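Local coordinates for protein short chain dehydrogenase/reductase (Acinetobacter baumannii, PDB 4IUY) that probably catalyses NAD(P)-dependent oxidation or reduction, as other short-chain dehydrogenases/reductases do, at residues A52-C57 with Y75-Y80; E127-I132 with V175-A180; A205-Y210 with E262-G267. All coordinates share one frame; numbering follows the deposited sequence. Where two conformers were deposited one is given.

Contact 1: A52-C57 with Y75-Y80; sequences ANIVIC and YGVQVY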
loop_
_atom_site.group_PDB
_atom_site.type_symbol
_atom_site.label_atom_id
_atom_site.label_comp_id
_atom_site.label_asym_id
_atom_site.label_seq_id
_atom_site.Cartn_x
_atom_site.Cartn_y
_atom_site.Cartn_z
ATOM N N ALA D 52 24.531 11.803 22.768
ATOM C CA ALA D 52 24.892 10.462 22.309
ATOM C C ALA D 52 26.290 10.453 21.691
ATOM O O ALA D 52 26.725 11.442 21.085
ATOM C CB ALA D 52 23.856 9.938 21.284
ATOM N N ASN D 53 26.972 9.322 21.827
ATOM C CA ASN D 53 28.264 9.132 21.191
ATOM C C ASN D 53 28.137 8.774 19.708
ATOM O O ASN D 53 27.189 8.133 19.297
ATOM C CB ASN D 53 29.072 8.069 21.947
ATOM C CG ASN D 53 29.257 8.425 23.408
ATOM O OD1 ASN D 53 29.888 9.432 23.739
ATOM N ND2 ASN D 53 28.698 7.611 24.290
ATOM N N ILE D 54 29.126 9.156 18.917
ATOM C CA ILE D 54 28.988 9.152 17.467
ATOM C C ILE D 54 30.028 8.267 16.774
ATOM O O ILE D 54 31.223 8.402 17.013
ATOM C CB ILE D 54 29.131 10.616 16.927
ATOM C CG1 ILE D 54 28.025 11.495 17.499
ATOM C CG2 ILE D 54 29.072 10.655 15.426
ATOM C CD1 ILE D 54 26.634 10.956 17.178
ATOM N N VAL D 55 29.566 7.341 15.941
ATOM C CA VAL D 55 30.463 6.634 15.020
ATOM C C VAL D 55 30.092 6.973 13.574
ATOM O O VAL D 55 28.997 6.652 13.098
ATOM C CB VAL D 55 30.422 5.108 15.197
ATOM C CG1 VAL D 55 31.444 4.459 14.243
ATOM C CG2 VAL D 55 30.727 4.732 16.635
ATOM N N ILE D 56 30.981 7.653 12.875
ATOM C CA ILE D 56 30.657 8.082 11.523
ATOM C C ILE D 56 31.590 7.451 10.515
ATOM O O ILE D 56 32.796 7.286 10.767
ATOM C CB ILE D 56 30.711 9.607 11.390
ATOM C CG1 ILE D 56 31.925 10.175 12.118
ATOM C CG2 ILE D 56 29.444 10.229 11.970
ATOM C CD1 ILE D 56 32.077 11.647 11.941
ATOM N N CYS D 57 31.033 7.034 9.386
ATOM C CA CYS D 57 31.906 6.598 8.307
ATOM C C CYS D 57 31.494 7.068 6.929
ATOM O O CYS D 57 30.344 7.446 6.704
ATOM C CB CYS D 57 32.178 5.089 8.363
ATOM S SG CYS D 57 30.855 4.028 8.810
ATOM N N TYR D 75 30.005 19.466 21.876
ATOM C CA TYR D 75 29.093 18.591 22.614
ATOM C C TYR D 75 29.775 17.670 23.602
ATOM O O TYR D 75 29.114 17.108 24.464
ATOM C CB TYR D 75 28.207 17.786 21.672
ATOM C CG TYR D 75 27.528 18.663 20.674
ATOM C CD1 TYR D 75 26.597 19.607 21.083
ATOM C CD2 TYR D 75 27.801 18.542 19.314
ATOM C CE1 TYR D 75 25.964 20.433 20.160
ATOM C CE2 TYR D 75 27.184 19.358 18.386
ATOM C CZ TYR D 75 26.261 20.306 18.811
ATOM O OH TYR D 75 25.633 21.115 17.877
ATOM N N GLY D 76 31.092 17.518 23.469
ATOM C CA GLY D 76 31.891 16.713 24.374
ATOM C C GLY D 76 31.575 15.223 24.398
ATOM O O GLY D 76 31.835 14.558 25.394
ATOM N N VAL D 77 31.020 14.695 23.310
ATOM C CA VAL D 77 30.760 13.258 23.191
ATOM C C VAL D 77 31.926 12.499 22.519
ATOM O O VAL D 77 32.793 13.101 21.899
ATOM C CB VAL D 77 29.447 13.014 22.397
ATOM C CG1 VAL D 77 28.310 13.754 23.060
ATOM C CG2 VAL D 77 29.598 13.475 20.961
ATOM N N GLN D 78 31.934 11.175 22.635
ATOM C CA GLN D 78 32.900 10.342 21.919
ATOM C C GLN D 78 32.629 10.343 20.410
ATOM O O GLN D 78 31.459 10.273 19.978
ATOM C CB GLN D 78 32.846 8.906 22.445
ATOM C CG GLN D 78 33.237 8.794 23.905
ATOM C CD GLN D 78 34.610 9.388 24.131
ATOM O OE1 GLN D 78 34.743 10.454 24.756
ATOM N NE2 GLN D 78 35.645 8.718 23.605
ATOM N N VAL D 79 33.686 10.470 19.605
ATOM C CA VAL D 79 33.540 10.354 18.145
ATOM C C VAL D 79 34.582 9.396 17.569
ATOM O O VAL D 79 35.767 9.551 17.791
ATOM C CB VAL D 79 33.694 11.706 17.415
ATOM C CG1 VAL D 79 33.411 11.536 15.947
ATOM C CG2 VAL D 79 32.762 12.730 17.979
ATOM N N TYR D 80 34.129 8.410 16.814
ATOM C CA TYR D 80 35.032 7.516 16.114
ATOM C C TYR D 80 34.776 7.705 14.618
ATOM O O TYR D 80 33.641 7.798 14.195
ATOM C CB TYR D 80 34.776 6.072 16.519
ATOM C CG TYR D 80 35.071 5.776 17.971
ATOM C CD1 TYR D 80 36.314 5.281 18.362
ATOM C CD2 TYR D 80 34.101 5.998 18.967
ATOM C CE1 TYR D 80 36.597 5.005 19.700
ATOM C CE2 TYR D 80 34.377 5.730 20.321
ATOM C CZ TYR D 80 35.628 5.224 20.680
ATOM O OH TYR D 80 35.923 4.943 22.015
#

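Contact 2: E127-I132 with V175-A180; sequences EDWDKI and VSPYCA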
loop_
_atom_site.group_PDB
_atom_site.type_symbol
_atom_site.label_atom_id
_atom_site.label_comp_id
_atom_site.label_asym_id
_atom_site.label_seq_id
_atom_site.Cartn_x
_atom_site.Cartn_y
_atom_site.Cartn_z
ATOM N N GLU D 127 26.667 -0.812 -15.120
ATOM C CA GLU D 127 27.556 -0.167 -14.153
ATOM C C GLU D 127 26.767 0.805 -13.271
ATOM O O GLU D 127 26.942 0.821 -12.040
ATOM C CB GLU D 127 28.730 0.530 -14.850
ATOM C CG GLU D 127 29.677 -0.427 -15.603
ATOM C CD GLU D 127 29.048 -1.022 -16.885
ATOM O OE1 GLU D 127 28.533 -0.245 -17.728
ATOM O OE2 GLU D 127 29.034 -2.269 -17.033
ATOM N N ASP D 128 25.888 1.587 -13.902
ATOM C CA ASP D 128 24.983 2.475 -13.177
ATOM C C ASP D 128 24.123 1.665 -12.226
ATOM O O ASP D 128 23.963 2.027 -11.059
ATOM C CB ASP D 128 24.053 3.218 -14.119
ATOM C CG ASP D 128 24.766 4.130 -15.072
ATOM O OD1 ASP D 128 25.786 4.739 -14.674
ATOM O OD2 ASP D 128 24.274 4.252 -16.227
ATOM N N TRP D 129 23.549 0.570 -12.732
ATOM C CA TRP D 129 22.682 -0.263 -11.908
ATOM C C TRP D 129 23.399 -0.795 -10.677
ATOM O O TRP D 129 22.895 -0.653 -9.560
ATOM C CB TRP D 129 22.110 -1.413 -12.722
ATOM C CG TRP D 129 21.280 -2.375 -11.919
ATOM C CD1 TRP D 129 21.727 -3.455 -11.208
ATOM C CD2 TRP D 129 19.863 -2.332 -11.736
ATOM N NE1 TRP D 129 20.669 -4.098 -10.607
ATOM C CE2 TRP D 129 19.515 -3.427 -10.910
ATOM C CE3 TRP D 129 18.852 -1.485 -12.200
ATOM C CZ2 TRP D 129 18.209 -3.687 -10.540
ATOM C CZ3 TRP D 129 17.551 -1.750 -11.833
ATOM C CH2 TRP D 129 17.242 -2.836 -11.002
ATOM N N ASP D 130 24.549 -1.438 -10.885
ATOM C CA ASP D 130 25.333 -1.983 -9.772
ATOM C C ASP D 130 25.681 -0.909 -8.753
ATOM O O ASP D 130 25.526 -1.126 -7.564
ATOM C CB ASP D 130 26.597 -2.700 -10.246
ATOM C CG ASP D 130 26.290 -3.980 -11.033
ATOM O OD1 ASP D 130 25.142 -4.502 -10.966
ATOM O OD2 ASP D 130 27.209 -4.478 -11.722
ATOM N N LYS D 131 26.125 0.260 -9.209
ATOM C CA LYS D 131 26.460 1.326 -8.271
ATOM C C LYS D 131 25.281 1.736 -7.397
ATOM O O LYS D 131 25.387 1.783 -6.181
ATOM C CB LYS D 131 26.991 2.557 -9.005
ATOM C CG LYS D 131 27.362 3.689 -8.061
ATOM C CD LYS D 131 28.135 4.786 -8.748
ATOM C CE LYS D 131 27.304 5.424 -9.854
ATOM N NZ LYS D 131 26.187 6.298 -9.347
ATOM N N ILE D 132 24.150 2.026 -8.029
ATOM C CA ILE D 132 22.971 2.547 -7.343
ATOM C C ILE D 132 22.305 1.500 -6.441
ATOM O O ILE D 132 21.974 1.779 -5.293
ATOM C CB ILE D 132 21.982 3.120 -8.358
ATOM C CG1 ILE D 132 22.581 4.369 -8.977
ATOM C CG2 ILE D 132 20.608 3.409 -7.716
ATOM C CD1 ILE D 132 21.903 4.784 -10.243
ATOM N N VAL D 175 14.970 8.067 -12.728
ATOM C CA VAL D 175 15.544 7.545 -11.479
ATOM C C VAL D 175 15.144 6.091 -11.214
ATOM O O VAL D 175 14.997 5.671 -10.061
ATOM C CB VAL D 175 15.141 8.435 -10.286
ATOM C CG1 VAL D 175 15.837 9.788 -10.378
ATOM C CG2 VAL D 175 13.599 8.627 -10.247
ATOM N N SER D 176 14.974 5.322 -12.283
ATOM C CA SER D 176 14.494 3.942 -12.146
ATOM C C SER D 176 15.308 3.022 -11.196
ATOM O O SER D 176 14.718 2.334 -10.357
ATOM C CB SER D 176 14.239 3.304 -13.526
ATOM O OG SER D 176 15.198 3.725 -14.477
ATOM N N PRO D 177 16.651 3.004 -11.312
ATOM C CA PRO D 177 17.361 2.109 -10.379
ATOM C C PRO D 177 17.212 2.546 -8.920
ATOM O O PRO D 177 17.062 1.692 -8.041
ATOM C CB PRO D 177 18.836 2.215 -10.826
ATOM C CG PRO D 177 18.771 2.718 -12.259
ATOM C CD PRO D 177 17.582 3.645 -12.266
ATOM N N TYR D 178 17.191 3.855 -8.683
ATOM C CA TYR D 178 16.992 4.399 -7.339
ATOM C C TYR D 178 15.622 3.970 -6.768
ATOM O O TYR D 178 15.545 3.513 -5.629
ATOM C CB TYR D 178 17.119 5.916 -7.394
ATOM C CG TYR D 178 17.025 6.643 -6.082
ATOM C CD1 TYR D 178 18.174 6.912 -5.334
ATOM C CD2 TYR D 178 15.794 7.119 -5.605
ATOM C CE1 TYR D 178 18.106 7.602 -4.160
ATOM C CE2 TYR D 178 15.722 7.814 -4.423
ATOM C CZ TYR D 178 16.892 8.063 -3.709
ATOM O OH TYR D 178 16.854 8.764 -2.528
ATOM N N CYS D 179 14.556 4.138 -7.553
ATOM C CA CYS D 179 13.208 3.697 -7.148
ATOM C C CYS D 179 13.163 2.208 -6.840
ATOM O O CYS D 179 12.572 1.802 -5.840
ATOM C CB CYS D 179 12.160 4.015 -8.229
ATOM S SG CYS D 179 11.806 5.797 -8.339
ATOM N N ALA D 180 13.766 1.392 -7.703
ATOM C CA ALA D 180 13.757 -0.050 -7.459
ATOM C C ALA D 180 14.471 -0.384 -6.130
ATOM O O ALA D 180 13.979 -1.188 -5.329
ATOM C CB ALA D 180 14.379 -0.805 -8.632
#

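Contact 3: A205-Y210 with E262-G267; sequences AIAPGY and EIKVDG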
loop_
_atom_site.group_PDB
_atom_site.type_symbol
_atom_site.label_atom_id
_atom_site.label_comp_id
_atom_site.label_asym_id
_atom_site.label_seq_id
_atom_site.Cartn_x
_atom_site.Cartn_y
_atom_site.Cartn_z
ATOM N N ALA D 205 12.108 2.495 9.087
ATOM C CA ALA D 205 12.586 3.322 7.995
ATOM C C ALA D 205 12.070 4.744 8.089
ATOM O O ALA D 205 10.988 4.991 8.594
ATOM C CB ALA D 205 12.176 2.688 6.625
ATOM N N ILE D 206 12.855 5.674 7.573
ATOM C CA ILE D 206 12.409 7.030 7.366
ATOM C C ILE D 206 12.525 7.362 5.887
ATOM O O ILE D 206 13.572 7.115 5.268
ATOM C CB ILE D 206 13.253 8.015 8.175
ATOM C CG1 ILE D 206 13.020 7.746 9.666
ATOM C CG2 ILE D 206 12.873 9.457 7.783
ATOM C CD1 ILE D 206 13.981 8.457 10.602
ATOM N N ALA D 207 11.446 7.908 5.329
ATOM C CA ALA D 207 11.365 8.229 3.912
ATOM C C ALA D 207 11.244 9.739 3.714
ATOM O O ALA D 207 10.155 10.293 3.767
ATOM C CB ALA D 207 10.155 7.511 3.273
ATOM N N PRO D 208 12.371 10.415 3.493
ATOM C CA PRO D 208 12.316 11.860 3.272
ATOM C C PRO D 208 11.736 12.170 1.898
ATOM O O PRO D 208 11.924 11.361 0.986
ATOM C CB PRO D 208 13.799 12.274 3.288
ATOM C CG PRO D 208 14.539 11.083 3.797
ATOM C CD PRO D 208 13.748 9.899 3.420
ATOM N N GLY D 209 11.074 13.320 1.754
ATOM C CA GLY D 209 10.756 13.858 0.435
ATOM C C GLY D 209 11.977 14.535 -0.166
ATOM O O GLY D 209 13.090 14.222 0.212
ATOM N N TYR D 210 11.783 15.476 -1.084
ATOM C CA TYR D 210 12.902 16.185 -1.677
ATOM C C TYR D 210 13.495 17.199 -0.723
ATOM O O TYR D 210 12.827 18.127 -0.269
ATOM C CB TYR D 210 12.503 16.865 -2.983
ATOM C CG TYR D 210 12.236 15.896 -4.108
ATOM C CD1 TYR D 210 13.264 15.465 -4.943
ATOM C CD2 TYR D 210 10.962 15.397 -4.333
ATOM C CE1 TYR D 210 13.012 14.568 -5.986
ATOM C CE2 TYR D 210 10.708 14.498 -5.362
ATOM C CZ TYR D 210 11.720 14.096 -6.183
ATOM O OH TYR D 210 11.432 13.206 -7.189
ATOM N N GLU D 262 7.607 2.514 7.856
ATOM C CA GLU D 262 8.300 3.585 7.172
ATOM C C GLU D 262 7.528 4.872 7.436
ATOM O O GLU D 262 6.347 4.988 7.100
ATOM C CB GLU D 262 8.392 3.299 5.670
ATOM C CG GLU D 262 9.040 4.414 4.860
ATOM C CD GLU D 262 8.877 4.214 3.355
ATOM O OE1 GLU D 262 7.731 4.324 2.836
ATOM O OE2 GLU D 262 9.902 3.986 2.687
ATOM N N ILE D 263 8.198 5.814 8.080
ATOM C CA ILE D 263 7.659 7.144 8.360
ATOM C C ILE D 263 8.060 8.107 7.233
ATOM O O ILE D 263 9.254 8.419 7.048
ATOM C CB ILE D 263 8.208 7.676 9.697
ATOM C CG1 ILE D 263 7.792 6.754 10.853
ATOM C CG2 ILE D 263 7.764 9.127 9.938
ATOM C CD1 ILE D 263 8.292 7.233 12.251
ATOM N N LYS D 264 7.069 8.571 6.483
ATOM C CA LYS D 264 7.308 9.533 5.408
ATOM C C LYS D 264 7.399 10.922 5.986
ATOM O O LYS D 264 6.600 11.288 6.839
ATOM C CB LYS D 264 6.221 9.468 4.340
ATOM C CG LYS D 264 6.163 8.120 3.613
ATOM C CD LYS D 264 5.054 8.118 2.567
ATOM C CE LYS D 264 3.695 8.188 3.223
ATOM N NZ LYS D 264 2.632 8.332 2.192
ATOM N N VAL D 265 8.414 11.668 5.569
ATOM C CA VAL D 265 8.571 13.053 6.005
ATOM C C VAL D 265 8.684 13.872 4.728
ATOM O O VAL D 265 9.765 13.975 4.115
ATOM C CB VAL D 265 9.831 13.214 6.929
ATOM C CG1 VAL D 265 9.956 14.605 7.434
ATOM C CG2 VAL D 265 9.773 12.236 8.129
ATOM N N ASP D 266 7.558 14.432 4.298
ATOM C CA ASP D 266 7.503 15.002 2.963
ATOM C C ASP D 266 6.506 16.163 2.813
ATOM O O ASP D 266 6.240 16.591 1.692
ATOM C CB ASP D 266 7.189 13.888 1.939
ATOM C CG ASP D 266 5.755 13.326 2.073
ATOM O OD1 ASP D 266 5.045 13.630 3.068
ATOM O OD2 ASP D 266 5.334 12.564 1.170
ATOM N N GLY D 267 5.952 16.671 3.919
ATOM C CA GLY D 267 4.979 17.760 3.824
ATOM C C GLY D 267 3.788 17.409 2.928
ATOM O O GLY D 267 3.164 18.292 2.327
#

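Contact 1: A52-C57 with Y75-Y80
Ile-54, Ile-56 and Tyr-80 carry three main-chain hydrogen bonds between 52-57 and 75-80, and a fourth bond runs to the side chain of Asn-53. Ile-54 takes part in two: its N reaches Gln-78 O at 2.8 Å, and its O accepts Tyr-80 N at 2.9 Å. Tyr-80 O in turn takes Ile-56 N at 3.0 Å, the pattern of parallel strands, in which Ile-54 pairs with Val-79 and Val-55 with Tyr-80.

With CG anti to its carbonyl carbon (chi1 -57°), Asn-53 brings OD1 over to Gln-78 N at 2.9 Å, the donor tilted slightly from the amide plane. The two side chains run side by side, amide planes 68° apart; besides the N-H, Asn-53 OD1 meets CB and CG of Gln-78, CB at 3.3 Å, before the Gln-78 chain bends at chi2 (-56°) and its amide end leads away.

Apolar contacts occur on both faces. Val-77 and Val-79 meet Ile-54, and Val-79 CG1 meets Ile-56 CD1 at 4.2 Å, on the face covered by helices 38-49 and 65-75; on the other, Val-55 CG2 lies against Tyr-80 CB.

Asn-53 thus replaces a backbone carbonyl for Gln-78 N, before strand 79-83 begins. The contact closes the beta-alpha-beta unit at the 79-83 edge of the Rossmann-fold sheet through directional backbone bonds, with mostly branched aliphatic side chains packed on either face.

Contact 2: E127-I132 with V175-A180
Trp-129 and Ile-132 face Pro-177 where two helical segments run in broadly the same direction, their axes 9.4 Å apart at closest approach and crossing at -34°. No hydrogen bond passes between them; the contact is one of van der Waals packing.

Pro-177 is the central piece. Its CB lies 3.8 Å from Ile-132 CG2 and 3.9 Å from Trp-129 CE3, one ring carbon shared by two side chains a turn apart on helix 127-132. Ile-132 CG2, placed anti to the backbone N, goes further and rests against the main chain, 3.6 Å from Tyr-178 N, while CD1 of the same isoleucine touches the proline ring. Trp-129 also sends its branch anti to the backbone N (chi1 176°), which carries the benzo part of the indole to the second helix. CE3 and CZ3 meet Pro-177, and CH2 lies 4.2 Å from Ala-180 CB.

A second subunit packs on the same region: its Trp-141 stacks on Trp-129, its Lys-138 forms a salt bridge with Asp-130, and its Leu-188 packs on Ala-180. Long helices meeting across subunits are the usual association surface of short-chain dehydrogenases, and Tyr-178 begins the family's Tyr-x-x-x-Lys sequence motif. Within the chain, the contact joins the start of helix 126-153 to the start of helix 176-196, the long helices that precede and follow strand 159-163.

Contact 3: A205-Y210 with E262-G267
Ala-207 is the residue most deeply covered here, and its methyl group sits against the carboxylate of Glu-262, with CB 3.5 Å from CD. Glu-262 reaches it because CG stands anti to the backbone N (chi1 177°) and the chain continues extended, passing Ala-205 CB at 4.0 Å from its own CG. The acid's oxygens are committed elsewhere: OE1 forms a salt bridge with Arg-186, and OE2 bonds to Thr-164 and Ser-168, so the two alanines pack along a side chain held at its far end.

The backbone of Ala-207 works both ways. Its N bonds to Ile-263 O at 2.8 Å, and its O receives Val-265 N at 2.9 Å. Ala-205 O taking Ile-263 N and Val-265 O taking Gly-209 N continue the ladder at its two ends. On the face opposite Ala-205 and Ala-207, Ile-206 CG2 lies beside Val-265 CG2 at 4.2 Å, under helix 244-251.

A third subunit packs on Ile-263, Lys-264 and Val-265. Parallel strands 202-208 and 262-265 form the last pair, within this chain, of the seven-stranded parallel Rossmann-fold sheet characteristic of short-chain dehydrogenases.

Contacts 1 and 3 belong to the same parallel sheet but to its two ends, with centres about 25 Å apart and on opposite sides of the chain's centre; each rests on a ladder of backbone hydrogen bonds. Contact 2, by contrast, is helix against helix and relies on van der Waals packing, with no hydrogen bond across it. All three are buried, but differently: no other subunit touches contact 1, whereas a second subunit packs on contact 2 and a third on contact 3. Contacts 2 and 3 are linked along the chain, since helix 176-196 leads into strand 202-208, and their nearest atoms lie about 6 Å apart. Polar side chains matter in contacts 1 and 3, though only Asn-53 bonds across its own pair.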